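Local coordinates for protein lectin (Cicer arietinum, PDB 3V6N) that agglutinates red blood cells as a plant albumin of hemopexin fold and binds calcium and sodium ions in its four-bladed propeller, at residues Asp30-Gly34 against Phe177-Lys181; Gly4-Ala9 against Leu20-Asp24. Numbering follows the deposited sequence.

Contact 1. Residues Asp30-Gly34 against Phe177-Lys181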
ATOM      1  N   ASP A  30     -21.366 -20.242  -5.264  1.00 16.85           N
ATOM      2  CA  ASP A  30     -21.776 -21.132  -6.352  1.00 17.17           C
ATOM      3  C   ASP A  30     -22.852 -20.362  -7.088  1.00 16.72           C
ATOM      4  O   ASP A  30     -23.957 -20.226  -6.602  1.00 16.24           O
ATOM      5  CB  ASP A  30     -22.370 -22.440  -5.817  1.00 18.32           C
ATOM      6  CG  ASP A  30     -22.787 -23.411  -6.934  1.00 19.10           C
ATOM      7  OD1 ASP A  30     -23.164 -22.994  -8.060  1.00 19.02           O
ATOM      8  OD2 ASP A  30     -22.732 -24.622  -6.678  1.00 20.75           O
ATOM      9  N   TYR A  31     -22.527 -19.831  -8.256  1.00 17.02           N
ATOM     10  CA  TYR A  31     -23.424 -18.856  -8.882  1.00 16.84           C
ATOM     11  C   TYR A  31     -24.451 -19.465  -9.837  1.00 17.16           C
ATOM     12  O   TYR A  31     -25.260 -18.732 -10.404  1.00 18.19           O
ATOM     13  CB  TYR A  31     -22.633 -17.711  -9.525  1.00 16.46           C
ATOM     14  CG  TYR A  31     -21.758 -18.104 -10.692  1.00 16.38           C
ATOM     15  CD1 TYR A  31     -20.442 -18.538 -10.490  1.00 16.09           C
ATOM     16  CD2 TYR A  31     -22.238 -18.022 -11.996  1.00 15.97           C
ATOM     17  CE1 TYR A  31     -19.642 -18.892 -11.553  1.00 16.15           C
ATOM     18  CE2 TYR A  31     -21.447 -18.372 -13.063  1.00 16.07           C
ATOM     19  CZ  TYR A  31     -20.152 -18.796 -12.841  1.00 16.46           C
ATOM     20  OH  TYR A  31     -19.371 -19.124 -13.916  1.00 16.61           O
ATOM     21  N   ALA A  32     -24.431 -20.794  -9.978  1.00 17.33           N
ATOM     22  CA  ALA A  32     -25.473 -21.563 -10.680  1.00 18.01           C
ATOM     23  C   ALA A  32     -26.018 -20.914 -11.978  1.00 18.46           C
ATOM     24  O   ALA A  32     -27.182 -20.490 -12.043  1.00 17.98           O
ATOM     25  CB  ALA A  32     -26.603 -21.891  -9.719  1.00 18.08           C
ATOM     26  N   PRO A  33     -25.166 -20.828 -13.015  1.00 18.70           N
ATOM     27  CA  PRO A  33     -25.560 -20.239 -14.306  1.00 18.58           C
ATOM     28  C   PRO A  33     -26.686 -20.988 -15.051  1.00 19.51           C
ATOM     29  O   PRO A  33     -27.357 -20.385 -15.900  1.00 19.74           O
ATOM     30  CB  PRO A  33     -24.259 -20.290 -15.122  1.00 18.06           C
ATOM     31  CG  PRO A  33     -23.460 -21.400 -14.492  1.00 18.35           C
ATOM     32  CD  PRO A  33     -23.759 -21.271 -13.021  1.00 18.27           C
ATOM     33  N   GLY A  34     -26.894 -22.272 -14.754  1.00 19.78           N
ATOM     34  CA  GLY A  34     -27.891 -23.069 -15.495  1.00 20.98           C
ATOM     35  C   GLY A  34     -28.982 -23.698 -14.640  1.00 21.83           C
ATOM     36  O   GLY A  34     -29.802 -24.462 -15.131  1.00 22.49           O
ATOM     37  N   PHE A 177     -17.074 -10.281 -13.594  1.00 12.23           N
ATOM     38  CA  PHE A 177     -16.378 -11.550 -13.758  1.00 12.31           C
ATOM     39  C   PHE A 177     -16.860 -12.310 -14.988  1.00 12.62           C
ATOM     40  O   PHE A 177     -17.988 -12.114 -15.467  1.00 12.63           O
ATOM     41  CB  PHE A 177     -16.344 -12.427 -12.468  1.00 12.00           C
ATOM     42  CG  PHE A 177     -17.652 -13.120 -12.113  1.00 12.11           C
ATOM     43  CD1 PHE A 177     -18.569 -12.519 -11.252  1.00 12.13           C
ATOM     44  CD2 PHE A 177     -17.921 -14.419 -12.568  1.00 12.13           C
ATOM     45  CE1 PHE A 177     -19.750 -13.164 -10.890  1.00 12.35           C
ATOM     46  CE2 PHE A 177     -19.094 -15.075 -12.206  1.00 12.32           C
ATOM     47  CZ  PHE A 177     -20.011 -14.455 -11.362  1.00 12.42           C
ATOM     48  N   ALA A 178     -15.972 -13.137 -15.525  1.00 12.77           N
ATOM     49  CA  ALA A 178     -16.292 -13.929 -16.693  1.00 13.66           C
ATOM     50  C   ALA A 178     -16.959 -15.230 -16.233  1.00 14.28           C
ATOM     51  O   ALA A 178     -16.606 -15.785 -15.209  1.00 14.27           O
ATOM     52  CB  ALA A 178     -15.028 -14.211 -17.501  1.00 14.01           C
ATOM     53  N   SER A 179     -17.946 -15.690 -16.977  1.00 15.00           N
ATOM     54  CA  SER A 179     -18.645 -16.919 -16.634  1.00 15.59           C
ATOM     55  C   SER A 179     -17.822 -18.114 -17.067  1.00 16.51           C
ATOM     56  O   SER A 179     -16.926 -17.992 -17.920  1.00 15.59           O
ATOM     57  CB  SER A 179     -19.983 -16.964 -17.362  1.00 15.74           C
ATOM     58  OG  SER A 179     -20.764 -18.077 -16.966  1.00 15.74           O
ATOM     59  N   HIS A 180     -18.134 -19.267 -16.475  1.00 17.60           N
ATOM     60  CA  HIS A 180     -17.626 -20.541 -16.962  1.00 19.77           C
ATOM     61  C   HIS A 180     -18.284 -20.916 -18.274  1.00 21.89           C
ATOM     62  O   HIS A 180     -17.724 -21.687 -19.046  1.00 22.95           O
ATOM     63  CB  HIS A 180     -17.823 -21.640 -15.915  1.00 19.58           C
ATOM     64  CG  HIS A 180     -16.959 -21.470 -14.680  1.00 18.74           C
ATOM     65  ND1 HIS A 180     -15.743 -22.059 -14.553  1.00 18.73           N
ATOM     66  CD2 HIS A 180     -17.161 -20.735 -13.514  1.00 17.77           C
ATOM     67  CE1 HIS A 180     -15.207 -21.738 -13.360  1.00 17.83           C
ATOM     68  NE2 HIS A 180     -16.071 -20.922 -12.722  1.00 18.12           N
ATOM     69  N   LYS A 181     -19.476 -20.384 -18.542  1.00 23.55           N
ATOM     70  CA  LYS A 181     -20.119 -20.573 -19.851  1.00 26.09           C
ATOM     71  C   LYS A 181     -19.418 -19.665 -20.859  1.00 25.79           C
ATOM     72  O   LYS A 181     -19.360 -18.445 -20.665  1.00 24.11           O
ATOM     73  CB  LYS A 181     -21.620 -20.270 -19.791  1.00 28.28           C
ATOM     74  CG  LYS A 181     -22.396 -21.099 -18.769  1.00 34.03           C
ATOM     75  CD  LYS A 181     -22.230 -22.611 -18.987  1.00 38.60           C
ATOM     76  CE  LYS A 181     -22.892 -23.453 -17.894  1.00 40.21           C
ATOM     77  NZ  LYS A 181     -24.386 -23.332 -17.858  1.00 41.92           N
TER
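The two backbones head in similar directions, 24° apart, but stay well separated, Pro33 CA lying 7.8 Å from Lys181 CA, where the first and last blades of the four-bladed beta-propeller meet, so side chains have to span the gap. Residues 30-34 leave strand 25-30 of the first blade and enter the loop before strand 39-41, while residues 177-181 run off the end of 175-178, the first strand of the last blade. Each segment turns on a side-chain oxygen: Asp30 OD1 accepts from Ala32 N (3.2 Å) in an Asx turn, and Ser179 OG accepts from Lys181 N (3.1 Å) in an ST turn. Tyr31 does most of the bridging. The flat face of its ring receives the edge of Phe177, a T-shaped pair with centroids 5.1 Å apart and planes at 75°, and His180 joins this aromatic cluster rim to rim. Phe177, apolar and buried, also packs on Ala18 and Leu20 of strand 17-22, which extends the blade interface inward. Toward the surface the contact loosens: the long side chain of Lys181 reaches the Pro33 ring, with NZ 4.0 Å from CG. A tyrosine suits position 31 because its ring fills the apolar gap and its hydroxyl, at the far end, can accept from a backbone NH: His180 N donates to Tyr31 OH at 2.8 Å, although the hydroxyl sits tight against the His180 ring in the model and its exact place is less certain.

Contact 2. Residues Gly4-Ala9 against Leu20-Asp24. With CA (calcium ion), chain D; NA (sodium ion), chain G.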
ATOM      1  N   GLY A   4     -22.101  -0.200  -0.109  1.00 29.21           N
ATOM      2  CA  GLY A   4     -21.741  -1.623   0.189  1.00 27.53           C
ATOM      3  C   GLY A   4     -22.232  -2.633  -0.838  1.00 25.97           C
ATOM      4  O   GLY A   4     -22.895  -3.608  -0.487  1.00 26.50           O
ATOM      5  N   TYR A   5     -21.916  -2.402  -2.109  1.00 24.83           N
ATOM      6  CA  TYR A   5     -22.199  -3.376  -3.169  1.00 24.03           C
ATOM      7  C   TYR A   5     -20.932  -4.089  -3.647  1.00 22.09           C
ATOM      8  O   TYR A   5     -19.846  -3.871  -3.097  1.00 21.94           O
ATOM      9  CB  TYR A   5     -22.919  -2.690  -4.339  1.00 26.68           C
ATOM     10  CG  TYR A   5     -24.326  -2.274  -3.989  1.00 28.20           C
ATOM     11  CD1 TYR A   5     -24.616  -0.957  -3.654  1.00 28.89           C
ATOM     12  CD2 TYR A   5     -25.362  -3.214  -3.965  1.00 29.28           C
ATOM     13  CE1 TYR A   5     -25.904  -0.577  -3.315  1.00 31.72           C
ATOM     14  CE2 TYR A   5     -26.655  -2.848  -3.622  1.00 31.31           C
ATOM     15  CZ  TYR A   5     -26.921  -1.527  -3.308  1.00 32.06           C
ATOM     16  OH  TYR A   5     -28.200  -1.156  -2.969  1.00 34.60           O
ATOM     17  N   ILE A   6     -21.066  -4.940  -4.666  1.00 19.70           N
ATOM     18  CA  ILE A   6     -19.918  -5.672  -5.214  1.00 18.22           C
ATOM     19  C   ILE A   6     -18.895  -4.717  -5.842  1.00 17.13           C
ATOM     20  O   ILE A   6     -19.180  -4.042  -6.825  1.00 16.96           O
ATOM     21  CB  ILE A   6     -20.348  -6.751  -6.233  1.00 17.97           C
ATOM     22  CG1 ILE A   6     -21.498  -7.585  -5.656  1.00 18.53           C
ATOM     23  CG2 ILE A   6     -19.151  -7.629  -6.606  1.00 17.67           C
ATOM     24  CD1 ILE A   6     -22.075  -8.627  -6.596  1.00 18.16           C
ATOM     25  N   ASN A   7     -17.701  -4.680  -5.267  1.00 15.91           N
ATOM     26  CA  ASN A   7     -16.645  -3.797  -5.736  1.00 15.23           C
ATOM     27  C   ASN A   7     -15.631  -4.532  -6.632  1.00 14.38           C
ATOM     28  O   ASN A   7     -14.915  -3.900  -7.409  1.00 14.19           O
ATOM     29  CB  ASN A   7     -15.953  -3.156  -4.529  1.00 15.99           C
ATOM     30  CG  ASN A   7     -15.170  -1.895  -4.880  1.00 16.39           C
ATOM     31  OD1 ASN A   7     -15.192  -1.410  -6.018  1.00 16.85           O
ATOM     32  ND2 ASN A   7     -14.460  -1.364  -3.895  1.00 16.37           N
ATOM     33  N   ALA A   8     -15.593  -5.865  -6.527  1.00 13.56           N
ATOM     34  CA  ALA A   8     -14.672  -6.705  -7.322  1.00 12.99           C
ATOM     35  C   ALA A   8     -15.107  -8.159  -7.342  1.00 12.76           C
ATOM     36  O   ALA A   8     -15.853  -8.621  -6.466  1.00 12.75           O
ATOM     37  CB  ALA A   8     -13.232  -6.601  -6.823  1.00 12.63           C
ATOM     38  N   ALA A   9     -14.606  -8.885  -8.335  1.00 12.38           N
ATOM     39  CA  ALA A   9     -14.955 -10.283  -8.497  1.00 12.26           C
ATOM     40  C   ALA A   9     -13.990 -10.960  -9.447  1.00 12.13           C
ATOM     41  O   ALA A   9     -13.398 -10.306 -10.323  1.00 11.83           O
ATOM     42  CB  ALA A   9     -16.382 -10.424  -9.002  1.00 12.21           C
ATOM     43  N   LEU A  20     -16.576 -12.811  -4.698  1.00 13.09           N
ATOM     44  CA  LEU A  20     -17.174 -11.506  -4.750  1.00 13.37           C
ATOM     45  C   LEU A  20     -16.695 -10.728  -3.542  1.00 13.59           C
ATOM     46  O   LEU A  20     -16.774 -11.221  -2.426  1.00 13.90           O
ATOM     47  CB  LEU A  20     -18.702 -11.641  -4.714  1.00 13.71           C
ATOM     48  CG  LEU A  20     -19.309 -12.460  -5.844  1.00 14.22           C
ATOM     49  CD1 LEU A  20     -20.747 -12.819  -5.516  1.00 14.99           C
ATOM     50  CD2 LEU A  20     -19.229 -11.649  -7.113  1.00 14.01           C
ATOM     51  N   PHE A  21     -16.203  -9.516  -3.778  1.00 13.69           N
ATOM     52  CA  PHE A  21     -15.618  -8.683  -2.735  1.00 13.94           C
ATOM     53  C   PHE A  21     -16.507  -7.489  -2.477  1.00 14.48           C
ATOM     54  O   PHE A  21     -16.960  -6.824  -3.406  1.00 14.53           O
ATOM     55  CB  PHE A  21     -14.190  -8.278  -3.119  1.00 13.63           C
ATOM     56  CG  PHE A  21     -13.290  -9.463  -3.312  1.00 13.60           C
ATOM     57  CD1 PHE A  21     -12.599  -9.998  -2.231  1.00 13.86           C
ATOM     58  CD2 PHE A  21     -13.220 -10.106  -4.541  1.00 13.38           C
ATOM     59  CE1 PHE A  21     -11.818 -11.133  -2.376  1.00 14.00           C
ATOM     60  CE2 PHE A  21     -12.435 -11.233  -4.700  1.00 13.69           C
ATOM     61  CZ  PHE A  21     -11.726 -11.745  -3.615  1.00 13.89           C
ATOM     62  N   ILE A  22     -16.790  -7.258  -1.209  1.00 15.38           N
ATOM     63  CA  ILE A  22     -17.678  -6.193  -0.786  1.00 16.55           C
ATOM     64  C   ILE A  22     -16.996  -5.537   0.401  1.00 16.91           C
ATOM     65  O   ILE A  22     -16.672  -6.215   1.378  1.00 16.62           O
ATOM     66  CB  ILE A  22     -19.050  -6.749  -0.348  1.00 17.33           C
ATOM     67  CG1 ILE A  22     -19.685  -7.573  -1.480  1.00 17.87           C
ATOM     68  CG2 ILE A  22     -19.960  -5.612   0.110  1.00 17.56           C
ATOM     69  CD1 ILE A  22     -20.431  -8.791  -0.981  1.00 19.21           C
ATOM     70  N   ASN A  23     -16.776  -4.225   0.301  1.00 17.36           N
ATOM     71  CA  ASN A  23     -16.004  -3.466   1.283  1.00 17.72           C
ATOM     72  C   ASN A  23     -14.669  -4.178   1.571  1.00 17.31           C
ATOM     73  O   ASN A  23     -13.887  -4.427   0.651  1.00 16.86           O
ATOM     74  CB  ASN A  23     -16.830  -3.231   2.567  1.00 18.91           C
ATOM     75  CG  ASN A  23     -18.141  -2.488   2.306  1.00 20.09           C
ATOM     76  OD1 ASN A  23     -18.242  -1.683   1.385  1.00 21.42           O
ATOM     77  ND2 ASN A  23     -19.139  -2.746   3.128  1.00 20.17           N
ATOM     78  N   ASP A  24     -14.432  -4.539   2.831  1.00 17.13           N
ATOM     79  CA  ASP A  24     -13.237  -5.270   3.218  1.00 17.17           C
ATOM     80  C   ASP A  24     -13.524  -6.769   3.443  1.00 16.84           C
ATOM     81  O   ASP A  24     -12.759  -7.473   4.102  1.00 16.70           O
ATOM     82  CB  ASP A  24     -12.579  -4.620   4.447  1.00 17.96           C
ATOM     83  CG  ASP A  24     -13.513  -4.545   5.660  1.00 18.50           C
ATOM     84  OD1 ASP A  24     -14.742  -4.703   5.521  1.00 18.65           O
ATOM     85  OD2 ASP A  24     -13.004  -4.328   6.770  1.00 19.26           O
TER
HETATM   86 CA    CA D 229     -14.500  -1.806  -8.399  1.00 10.59          CA
HETATM   87 NA    NA G 232     -13.248  -9.014 -12.112  1.00 11.98          NA
HETATM   88  O   HOH W   1     -17.918  -2.727  -1.770  1.00 21.63           O
HETATM   89  O   HOH W   2     -13.876  -3.581  -1.917  1.00 18.34           O
HETATM   90  O   HOH W   3     -15.594   0.274  -8.667  1.00 18.04           O
HETATM   91  O   HOH W   4     -12.653  -0.093  -8.159  1.00 15.84           O
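The hairpin of strands 6-11 and 17-22 carries part of the ion-lined central channel of the hemopexin-type propeller, and a classic beta bulge, in which Asn7 and Ala8 both face Phe21, shapes its antiparallel pairing. Two bonds frame the bulge: Asn7 N to Phe21 O and Phe21 N to Ala8 O, both 2.9 Å. Beyond it Ala9 pairs with Leu20, and Ala9 CB meets Leu20 CD2 at 3.6 Å; so small a side chain leaves room for Phe177 of the last blade. On the other face Ala8 CB lies 4.2 Å from Phe21 CB. Ala9 O binds sodium at 2.2 Å, joined by Ser67, Ala123 and Ala176. Toward the chain start, water 1 bridges Tyr5 O and Asn23 N. Asparagine suits position 7 because its amide has two ends: ND2 donates to water 2 (3.0 Å), itself bonded to Asn23 O, while OD1 binds calcium at 2.5 Å, beside Asn7 O at 2.4 Å.

How the contacts relate
Contact 2 comes first along the chain and closes before contact 1 opens; their centres are about 17 Å apart. Contact 2 lies within the first blade, at the hairpin whose first strand supplies ligands to the central ions, whereas contact 1 joins that blade's outer part to the last blade, 143 residues later in sequence. Phe177 links them, its CD1 lying 3.8 Å from Ala9 CB and its CE1 4.1 Å from Leu20 CD2, so one apolar layer runs from the channel outward between the blades. Strand 175-178 also supplies Ala176 to the sodium site that Ala9 shares. First and last blades are thus joined near the axis and again farther out, consistent with closure of the propeller ring.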